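Local structure of stress-induced-phosphoprotein 1 (Caenorhabditis elegans, 4GCN) at residues F44-A49 with M86-N91. The protein forms a co-chaperone complex with Hsp70 and Hsp90 and inhibits the Hsp90 ATPase, the part here being its N-terminal TPR domain. Residues are numbered along the deposited sequence; the frame is centred on the assembly and turned at random.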
ATOM      1  N   PHE A  44      -3.984   6.113  -3.084  1.00 25.76           N
ATOM      2  CA  PHE A  44      -2.886   6.384  -4.060  1.00 25.45           C
ATOM      3  C   PHE A  44      -1.575   5.789  -3.577  1.00 24.52           C
ATOM      4  O   PHE A  44      -0.730   5.349  -4.394  1.00 23.45           O
ATOM      5  CB  PHE A  44      -2.720   7.874  -4.344  1.00 25.51           C
ATOM      6  CG  PHE A  44      -3.982   8.601  -4.714  1.00 24.38           C
ATOM      7  CD1 PHE A  44      -5.071   7.949  -5.328  1.00 24.94           C
ATOM      8  CD2 PHE A  44      -4.098   9.963  -4.441  1.00 27.03           C
ATOM      9  CE1 PHE A  44      -6.230   8.642  -5.627  1.00 26.75           C
ATOM     10  CE2 PHE A  44      -5.229  10.650  -4.747  1.00 26.68           C
ATOM     11  CZ  PHE A  44      -6.317   9.997  -5.311  1.00 28.43           C
ATOM     12  N   TYR A  45      -1.372   5.858  -2.262  1.00 24.42           N
ATOM     13  CA  TYR A  45      -0.163   5.324  -1.609  1.00 23.58           C
ATOM     14  C   TYR A  45      -0.129   3.811  -1.625  1.00 23.98           C
ATOM     15  O   TYR A  45       0.913   3.205  -2.034  1.00 25.93           O
ATOM     16  CB  TYR A  45      -0.007   5.890  -0.209  1.00 24.81           C
ATOM     17  CG  TYR A  45       0.052   7.374  -0.182  1.00 24.46           C
ATOM     18  CD1 TYR A  45       1.254   8.056  -0.366  1.00 27.00           C
ATOM     19  CD2 TYR A  45      -1.063   8.123   0.066  1.00 25.67           C
ATOM     20  CE1 TYR A  45       1.325   9.437  -0.295  1.00 27.31           C
ATOM     21  CE2 TYR A  45      -0.989   9.498   0.135  1.00 27.55           C
ATOM     22  CZ  TYR A  45       0.215  10.151  -0.060  1.00 27.26           C
ATOM     23  OH  TYR A  45       0.281  11.505  -0.012  1.00 28.80           O
ATOM     24  N   ASN A  46      -1.292   3.199  -1.438  1.00 23.69           N
ATOM     25  CA  ASN A  46      -1.393   1.778  -1.544  1.00 22.57           C
ATOM     26  C   ASN A  46      -1.205   1.358  -3.000  1.00 25.31           C
ATOM     27  O   ASN A  46      -0.564   0.338  -3.230  1.00 25.55           O
ATOM     28  CB  ASN A  46      -2.721   1.191  -1.026  1.00 22.87           C
ATOM     29  CG  ASN A  46      -2.831   1.145   0.513  1.00 23.65           C
ATOM     30  OD1 ASN A  46      -1.829   1.084   1.207  1.00 25.03           O
ATOM     31  ND2 ASN A  46      -4.088   1.148   1.042  1.00 22.40           N
ATOM     32  N   ASN A  47      -1.769   2.104  -3.973  1.00 23.29           N
ATOM     33  CA  ASN A  47      -1.632   1.666  -5.378  1.00 24.42           C
ATOM     34  C   ASN A  47      -0.179   1.806  -5.816  1.00 23.36           C
ATOM     35  O   ASN A  47       0.342   0.948  -6.464  1.00 22.67           O
ATOM     36  CB  ASN A  47      -2.546   2.479  -6.294  1.00 26.16           C
ATOM     37  CG  ASN A  47      -4.014   2.096  -6.186  1.00 30.75           C
ATOM     38  OD1 ASN A  47      -4.795   2.526  -7.002  1.00 39.16           O
ATOM     39  ND2 ASN A  47      -4.385   1.309  -5.218  1.00 26.86           N
ATOM     40  N   LYS A  48       0.537   2.837  -5.377  1.00 21.90           N
ATOM     41  CA  LYS A  48       1.944   2.957  -5.702  1.00 24.13           C
ATOM     42  C   LYS A  48       2.792   1.820  -5.088  1.00 25.24           C
ATOM     43  O   LYS A  48       3.669   1.282  -5.745  1.00 26.35           O
ATOM     44  CB  LYS A  48       2.531   4.246  -5.185  1.00 28.80           C
ATOM     45  CG  LYS A  48       2.353   5.383  -6.152  1.00 31.45           C
ATOM     46  CD  LYS A  48       3.308   6.503  -5.906  1.00 31.42           C
ATOM     47  CE  LYS A  48       4.782   6.235  -6.149  1.00 31.30           C
ATOM     48  NZ  LYS A  48       5.386   6.617  -7.463  1.00 29.16           N
ATOM     49  N   ALA A  49       2.455   1.428  -3.869  1.00 22.31           N
ATOM     50  CA  ALA A  49       3.079   0.279  -3.195  1.00 21.74           C
ATOM     51  C   ALA A  49       2.921  -1.005  -3.971  1.00 25.21           C
ATOM     52  O   ALA A  49       3.857  -1.771  -4.116  1.00 24.25           O
ATOM     53  CB  ALA A  49       2.560   0.169  -1.740  1.00 21.46           C
ATOM     54  N   MET A  86      -0.307  -2.457   5.892  1.00 22.59           N
ATOM     55  CA  MET A  86       0.541  -3.167   6.849  1.00 22.89           C
ATOM     56  C   MET A  86       0.913  -4.583   6.378  1.00 23.29           C
ATOM     57  O   MET A  86       2.083  -4.957   6.400  1.00 22.34           O
ATOM     58  CB  MET A  86      -0.120  -3.177   8.225  1.00 20.99           C
ATOM     59  CG  MET A  86      -0.098  -1.797   8.862  1.00 21.85           C
ATOM     60  SD  MET A  86      -1.164  -1.844  10.308  1.00 21.54           S
ATOM     61  CE  MET A  86      -0.822  -0.201  11.017  1.00 20.60           C
ATOM     62  N   SER A  87      -0.038  -5.356   5.867  1.00 23.72           N
ATOM     63  CA  SER A  87       0.248  -6.681   5.374  0.50 24.38           C
ATOM     64  C   SER A  87       1.116  -6.619   4.128  1.00 24.80           C
ATOM     65  O   SER A  87       1.964  -7.491   3.914  1.00 23.65           O
ATOM     66  CB  SER A  87      -1.042  -7.425   5.029  0.50 24.32           C
ATOM     67  OG  SER A  87      -2.072  -7.062   5.927  0.50 28.20           O
ATOM     68  N   ARG A  88       0.861  -5.605   3.286  1.00 22.79           N
ATOM     69  CA  ARG A  88       1.670  -5.455   2.063  1.00 26.13           C
ATOM     70  C   ARG A  88       3.116  -5.217   2.438  1.00 23.82           C
ATOM     71  O   ARG A  88       4.045  -5.804   1.855  1.00 20.92           O
ATOM     72  CB  ARG A  88       1.162  -4.327   1.147  1.00 25.92           C
ATOM     73  CG  ARG A  88       2.051  -4.210  -0.113  1.00 30.32           C
ATOM     74  CD  ARG A  88       1.476  -3.446  -1.291  1.00 29.98           C
ATOM     75  NE  ARG A  88       0.322  -4.129  -1.891  1.00 32.28           N
ATOM     76  CZ  ARG A  88      -0.885  -3.582  -1.973  1.00 37.56           C
ATOM     77  NH1 ARG A  88      -1.133  -2.375  -1.437  1.00 36.29           N
ATOM     78  NH2 ARG A  88      -1.858  -4.258  -2.576  1.00 37.57           N
ATOM     79  N   ALA A  89       3.340  -4.321   3.404  1.00 22.73           N
ATOM     80  CA  ALA A  89       4.645  -4.121   3.931  1.00 21.59           C
ATOM     81  C   ALA A  89       5.289  -5.406   4.469  1.00 21.39           C
ATOM     82  O   ALA A  89       6.500  -5.581   4.279  1.00 23.27           O
ATOM     83  CB  ALA A  89       4.635  -3.064   5.077  1.00 21.08           C
ATOM     84  N   GLY A  90       4.518  -6.246   5.166  1.00 21.05           N
ATOM     85  CA  GLY A  90       5.026  -7.473   5.676  1.00 22.08           C
ATOM     86  C   GLY A  90       5.507  -8.397   4.574  1.00 24.50           C
ATOM     87  O   GLY A  90       6.584  -8.978   4.638  1.00 22.69           O
ATOM     88  N   ASN A  91       4.672  -8.533   3.541  1.00 24.48           N
ATOM     89  CA  ASN A  91       5.066  -9.267   2.386  1.00 24.56           C
ATOM     90  C   ASN A  91       6.338  -8.756   1.657  1.00 24.38           C
ATOM     91  O   ASN A  91       7.196  -9.549   1.230  1.00 24.79           O
ATOM     92  CB  ASN A  91       3.871  -9.344   1.452  1.00 25.80           C
ATOM     93  CG  ASN A  91       2.840 -10.345   1.930  1.00 31.24           C
ATOM     94  OD1 ASN A  91       1.759  -9.958   2.364  1.00 38.82           O
ATOM     95  ND2 ASN A  91       3.135 -11.612   1.806  1.00 33.11           N
TER
HETATM   96  O   HOH W   1       0.158  -0.757   0.518  1.00 24.82           O
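An extended start (chi1 180°, CG opposite the backbone N) and a bend at chi3 (-67°) carry the R88 side chain across to the helix that holds N46 and A49. On the way its CD lies against the A49 methyl, 3.8 Å from CB. Beyond the bend, NH1 comes within 3.3 Å of the backbone O of N46, but at too poor an angle for a hydrogen bond. The polar link is made by a water instead: it accepts from R88 NH1 at 2.8 Å, in the plane of the guanidinium, and donates to N46 OD1 at 2.8 Å. The other end of that amide, ND2, makes a weak hydrogen bond to L81 O, which links both ends to helix 79-95, one of them through the water. A leucine in place of R88 would probably leave the water without its NH1 donor and N46 OD1 without its water-bridged tie to helix 79-95. C61 and A68 of helix 58-74 touch R88 and N46. The first helices of the predicted second and third TPR repeats thus pack side by side and line the concave groove, where R88, N47, N16 and K12 probably belong to the carboxylate clamp for the chaperone's EEVD end, as in Hop TPR1.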